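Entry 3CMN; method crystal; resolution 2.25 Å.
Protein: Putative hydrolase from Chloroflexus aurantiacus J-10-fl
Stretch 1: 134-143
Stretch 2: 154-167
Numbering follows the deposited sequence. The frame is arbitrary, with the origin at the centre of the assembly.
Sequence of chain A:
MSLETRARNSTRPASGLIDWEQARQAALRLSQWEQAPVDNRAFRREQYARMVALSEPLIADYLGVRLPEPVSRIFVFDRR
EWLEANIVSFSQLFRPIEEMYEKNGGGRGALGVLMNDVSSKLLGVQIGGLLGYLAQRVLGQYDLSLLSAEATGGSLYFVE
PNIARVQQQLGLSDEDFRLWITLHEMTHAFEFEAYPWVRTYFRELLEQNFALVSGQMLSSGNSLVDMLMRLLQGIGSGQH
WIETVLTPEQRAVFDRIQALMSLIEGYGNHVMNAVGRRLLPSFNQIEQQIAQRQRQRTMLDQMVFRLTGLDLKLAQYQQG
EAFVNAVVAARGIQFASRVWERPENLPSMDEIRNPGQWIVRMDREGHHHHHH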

# COMPACT_ATOMS: atom_id res chain seq x y z
N LEU A 134 3.72 11.95 -7.90
CA LEU A 134 3.01 10.86 -7.26
C LEU A 134 1.50 11.08 -7.37
O LEU A 134 0.75 10.13 -7.57
CB LEU A 134 3.41 10.74 -5.79
CG LEU A 134 4.79 10.12 -5.50
CD1 LEU A 134 5.07 10.19 -4.01
CD2 LEU A 134 4.83 8.66 -6.00
N ALA A 135 1.08 12.34 -7.25
CA ALA A 135 -0.34 12.69 -7.34
C ALA A 135 -1.03 12.29 -8.65
O ALA A 135 -2.25 12.13 -8.68
CB ALA A 135 -0.53 14.18 -7.07
N GLN A 136 -0.28 12.13 -9.73
CA GLN A 136 -0.90 11.75 -10.99
C GLN A 136 -0.79 10.27 -11.26
O GLN A 136 -1.16 9.80 -12.33
CB GLN A 136 -0.29 12.51 -12.16
CG GLN A 136 1.09 13.02 -11.96
CD GLN A 136 1.62 13.69 -13.21
OE1 GLN A 136 1.90 13.02 -14.21
NE2 GLN A 136 1.75 15.01 -13.18
N ARG A 137 -0.32 9.53 -10.27
CA ARG A 137 -0.16 8.11 -10.44
C ARG A 137 -0.84 7.29 -9.34
O ARG A 137 -1.28 6.17 -9.59
CB ARG A 137 1.33 7.80 -10.52
CG ARG A 137 2.02 8.59 -11.64
CD ARG A 137 3.24 7.87 -12.11
NE ARG A 137 2.96 6.44 -12.13
CZ ARG A 137 3.87 5.49 -12.32
NH1 ARG A 137 5.15 5.81 -12.53
NH2 ARG A 137 3.50 4.22 -12.28
N VAL A 138 -0.95 7.86 -8.15
CA VAL A 138 -1.59 7.15 -7.06
C VAL A 138 -3.06 6.90 -7.39
O VAL A 138 -3.76 7.75 -7.95
CB VAL A 138 -1.48 7.94 -5.73
CG1 VAL A 138 -2.37 9.18 -5.76
CG2 VAL A 138 -1.86 7.04 -4.57
N LEU A 139 -3.52 5.71 -7.04
CA LEU A 139 -4.89 5.30 -7.30
C LEU A 139 -5.74 5.28 -6.04
O LEU A 139 -6.93 5.59 -6.09
CB LEU A 139 -4.90 3.93 -7.98
CG LEU A 139 -4.87 3.78 -9.52
CD1 LEU A 139 -4.28 4.98 -10.23
CD2 LEU A 139 -4.11 2.50 -9.84
N GLY A 140 -5.14 4.94 -4.90
CA GLY A 140 -5.91 4.89 -3.67
C GLY A 140 -5.13 4.90 -2.36
O GLY A 140 -3.92 5.11 -2.33
N GLN A 141 -5.86 4.66 -1.28
CA GLN A 141 -5.32 4.66 0.08
C GLN A 141 -3.99 3.98 0.41
O GLN A 141 -3.14 4.58 1.07
CB GLN A 141 -6.37 4.11 1.04
CG GLN A 141 -7.48 5.08 1.37
CD GLN A 141 -7.53 5.43 2.85
OE1 GLN A 141 -8.30 6.28 3.27
NE2 GLN A 141 -6.71 4.76 3.65
N TYR A 142 -3.81 2.75 -0.03
CA TYR A 142 -2.59 2.02 0.33
C TYR A 142 -1.54 1.82 -0.75
O TYR A 142 -0.92 0.77 -0.83
CB TYR A 142 -2.98 0.66 0.93
CG TYR A 142 -3.85 0.80 2.17
CD1 TYR A 142 -5.24 0.97 2.06
CD2 TYR A 142 -3.28 0.86 3.44
CE1 TYR A 142 -6.02 1.19 3.20
CE2 TYR A 142 -4.04 1.08 4.57
CZ TYR A 142 -5.41 1.25 4.45
OH TYR A 142 -6.15 1.52 5.59
N ASP A 143 -1.32 2.83 -1.59
CA ASP A 143 -0.33 2.69 -2.65
C ASP A 143 1.06 2.97 -2.13
O ASP A 143 2.05 2.43 -2.65
CB ASP A 143 -0.66 3.63 -3.80
CG ASP A 143 -1.86 3.18 -4.60
OD1 ASP A 143 -2.20 3.85 -5.59
OD2 ASP A 143 -2.48 2.14 -4.25
N GLY A 154 -11.75 3.52 9.36
CA GLY A 154 -13.13 3.94 9.20
C GLY A 154 -13.51 4.51 7.85
O GLY A 154 -14.68 4.81 7.60
N SER A 155 -12.54 4.67 6.96
CA SER A 155 -12.83 5.23 5.65
C SER A 155 -11.81 4.84 4.60
O SER A 155 -10.74 4.34 4.93
CB SER A 155 -12.87 6.75 5.75
OG SER A 155 -11.60 7.25 6.12
N LEU A 156 -12.15 5.05 3.33
CA LEU A 156 -11.25 4.77 2.23
C LEU A 156 -11.45 5.84 1.17
O LEU A 156 -12.56 6.36 1.03
CB LEU A 156 -11.55 3.39 1.62
CG LEU A 156 -11.10 2.15 2.40
CD1 LEU A 156 -11.61 0.90 1.71
CD2 LEU A 156 -9.57 2.10 2.47
N TYR A 157 -10.39 6.19 0.46
CA TYR A 157 -10.50 7.18 -0.61
C TYR A 157 -9.99 6.57 -1.90
O TYR A 157 -9.19 5.64 -1.89
CB TYR A 157 -9.75 8.49 -0.29
CG TYR A 157 -8.24 8.40 -0.16
CD1 TYR A 157 -7.42 8.18 -1.28
CD2 TYR A 157 -7.61 8.58 1.09
CE1 TYR A 157 -6.03 8.13 -1.17
CE2 TYR A 157 -6.21 8.54 1.21
CZ TYR A 157 -5.43 8.31 0.08
OH TYR A 157 -4.05 8.24 0.20
N PHE A 158 -10.47 7.10 -3.01
CA PHE A 158 -10.09 6.64 -4.33
C PHE A 158 -9.81 7.88 -5.16
O PHE A 158 -10.61 8.80 -5.16
CB PHE A 158 -11.24 5.83 -4.95
CG PHE A 158 -11.71 4.68 -4.09
CD1 PHE A 158 -12.59 4.90 -3.03
CD2 PHE A 158 -11.23 3.39 -4.30
CE1 PHE A 158 -12.99 3.84 -2.20
CE2 PHE A 158 -11.62 2.32 -3.47
CZ PHE A 158 -12.50 2.55 -2.42
N VAL A 159 -8.66 7.91 -5.80
CA VAL A 159 -8.39 9.03 -6.70
C VAL A 159 -8.92 8.74 -8.10
O VAL A 159 -8.17 8.36 -8.98
CB VAL A 159 -6.88 9.34 -6.76
CG1 VAL A 159 -6.65 10.70 -7.41
CG2 VAL A 159 -6.27 9.30 -5.37
N GLU A 160 -10.24 8.80 -8.26
CA GLU A 160 -10.99 8.39 -9.44
C GLU A 160 -10.31 8.88 -10.72
O GLU A 160 -10.35 8.12 -11.72
CB GLU A 160 -12.43 8.90 -9.37
CG GLU A 160 -13.47 7.87 -9.79
CD GLU A 160 -13.60 7.75 -11.29
OE1 GLU A 160 -13.50 8.79 -11.98
OE2 GLU A 160 -13.80 6.62 -11.78
N PRO A 161 -9.80 10.09 -10.80
CA PRO A 161 -9.20 10.55 -12.06
C PRO A 161 -8.11 9.63 -12.58
O PRO A 161 -8.09 9.29 -13.76
CB PRO A 161 -8.67 11.94 -11.71
CG PRO A 161 -9.67 12.43 -10.67
CD PRO A 161 -9.85 11.18 -9.81
N ASN A 162 -7.20 9.22 -11.70
CA ASN A 162 -6.11 8.33 -12.10
C ASN A 162 -6.64 6.92 -12.34
O ASN A 162 -6.14 6.20 -13.21
CB ASN A 162 -4.99 8.31 -11.05
CG ASN A 162 -4.43 9.69 -10.77
OD1 ASN A 162 -4.75 10.65 -11.47
ND2 ASN A 162 -3.58 9.80 -9.75
N ILE A 163 -7.64 6.54 -11.57
CA ILE A 163 -8.27 5.23 -11.72
C ILE A 163 -8.92 5.15 -13.12
O ILE A 163 -8.78 4.15 -13.82
CB ILE A 163 -9.36 5.00 -10.63
CG1 ILE A 163 -8.71 4.99 -9.24
CG2 ILE A 163 -10.09 3.68 -10.88
CD1 ILE A 163 -9.67 4.77 -8.09
N ALA A 164 -9.62 6.22 -13.50
CA ALA A 164 -10.29 6.29 -14.79
C ALA A 164 -9.27 6.26 -15.94
O ALA A 164 -9.50 5.61 -16.96
CB ALA A 164 -11.13 7.56 -14.88
N ARG A 165 -8.15 6.95 -15.77
CA ARG A 165 -7.13 6.98 -16.79
C ARG A 165 -6.45 5.63 -16.99
O ARG A 165 -6.09 5.27 -18.12
CB ARG A 165 -6.09 8.04 -16.47
CG ARG A 165 -6.59 9.44 -16.74
CD ARG A 165 -5.74 10.50 -16.07
NE ARG A 165 -6.21 11.83 -16.43
CZ ARG A 165 -7.45 12.27 -16.19
NH1 ARG A 165 -8.34 11.50 -15.58
NH2 ARG A 165 -7.80 13.49 -16.59
N VAL A 166 -6.26 4.87 -15.91
CA VAL A 166 -5.63 3.56 -16.04
C VAL A 166 -6.61 2.60 -16.70
O VAL A 166 -6.25 1.88 -17.62
CB VAL A 166 -5.21 2.98 -14.66
CG1 VAL A 166 -4.66 1.58 -14.84
CG2 VAL A 166 -4.15 3.87 -14.01
N GLN A 167 -7.85 2.60 -16.23
CA GLN A 167 -8.89 1.72 -16.78
C GLN A 167 -8.97 1.85 -18.29
O GLN A 167 -9.08 0.85 -19.00
CB GLN A 167 -10.26 2.08 -16.21
CG GLN A 167 -11.39 1.23 -16.77
CD GLN A 167 -12.59 2.05 -17.26
OE1 GLN A 167 -13.22 2.79 -16.51
NE2 GLN A 167 -12.91 1.89 -18.53
O HOH W 1 -1.91 6.69 -1.51

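One side-chain amide gathers two backbone carbonyls from the first half of the first stretch: Asn162 ND2 donates to Ala135 O at 2.9 Å (N-H...O angle 165°) and Val138 O at 2.7 Å (150°). Both amide hydrogens are thereby used within a buried setting, and Asn162 OD1 is satisfied elsewhere in the structure. The CA-to-CB bond of Asn162 points toward the first stretch, so a short carboxamide with chi1 near -58° (m) suffices to reach both acceptors.

The backbones meet in a single beta bridge, Gly140 with Phe158, where the CA atoms are 4.6 Å apart; beside it Val159 N donates to Leu139 O (2.9 Å, 158°). Val159, at the N-cap position of the following helix, also packs its CG2 against Val138 CG1 at 3.9 Å. Leu139 starts away from the second stretch, yet its branched end turns back, placing CD1 3.9 Å from Val166 CG2 and CG 4.0 Å from Ile163 CG1. The apolar branches of Leu139, Val138 and Val159 suit this packing, which asks for no polar partner. The contact buries 621 Å², both sides summed; Leu139 and Gln141 are each covered over 104 Å².

Beyond the bridge, Gln141 lays its aliphatic CG over the Tyr157 ring, 3.6 Å from the centroid and 16° off the normal, a CH-pi contact. The O atom of water 1 lies 2.7 Å from Gly140 O, to which it donates, and 3.1 Å from Tyr157 OH, so the water bridges the two.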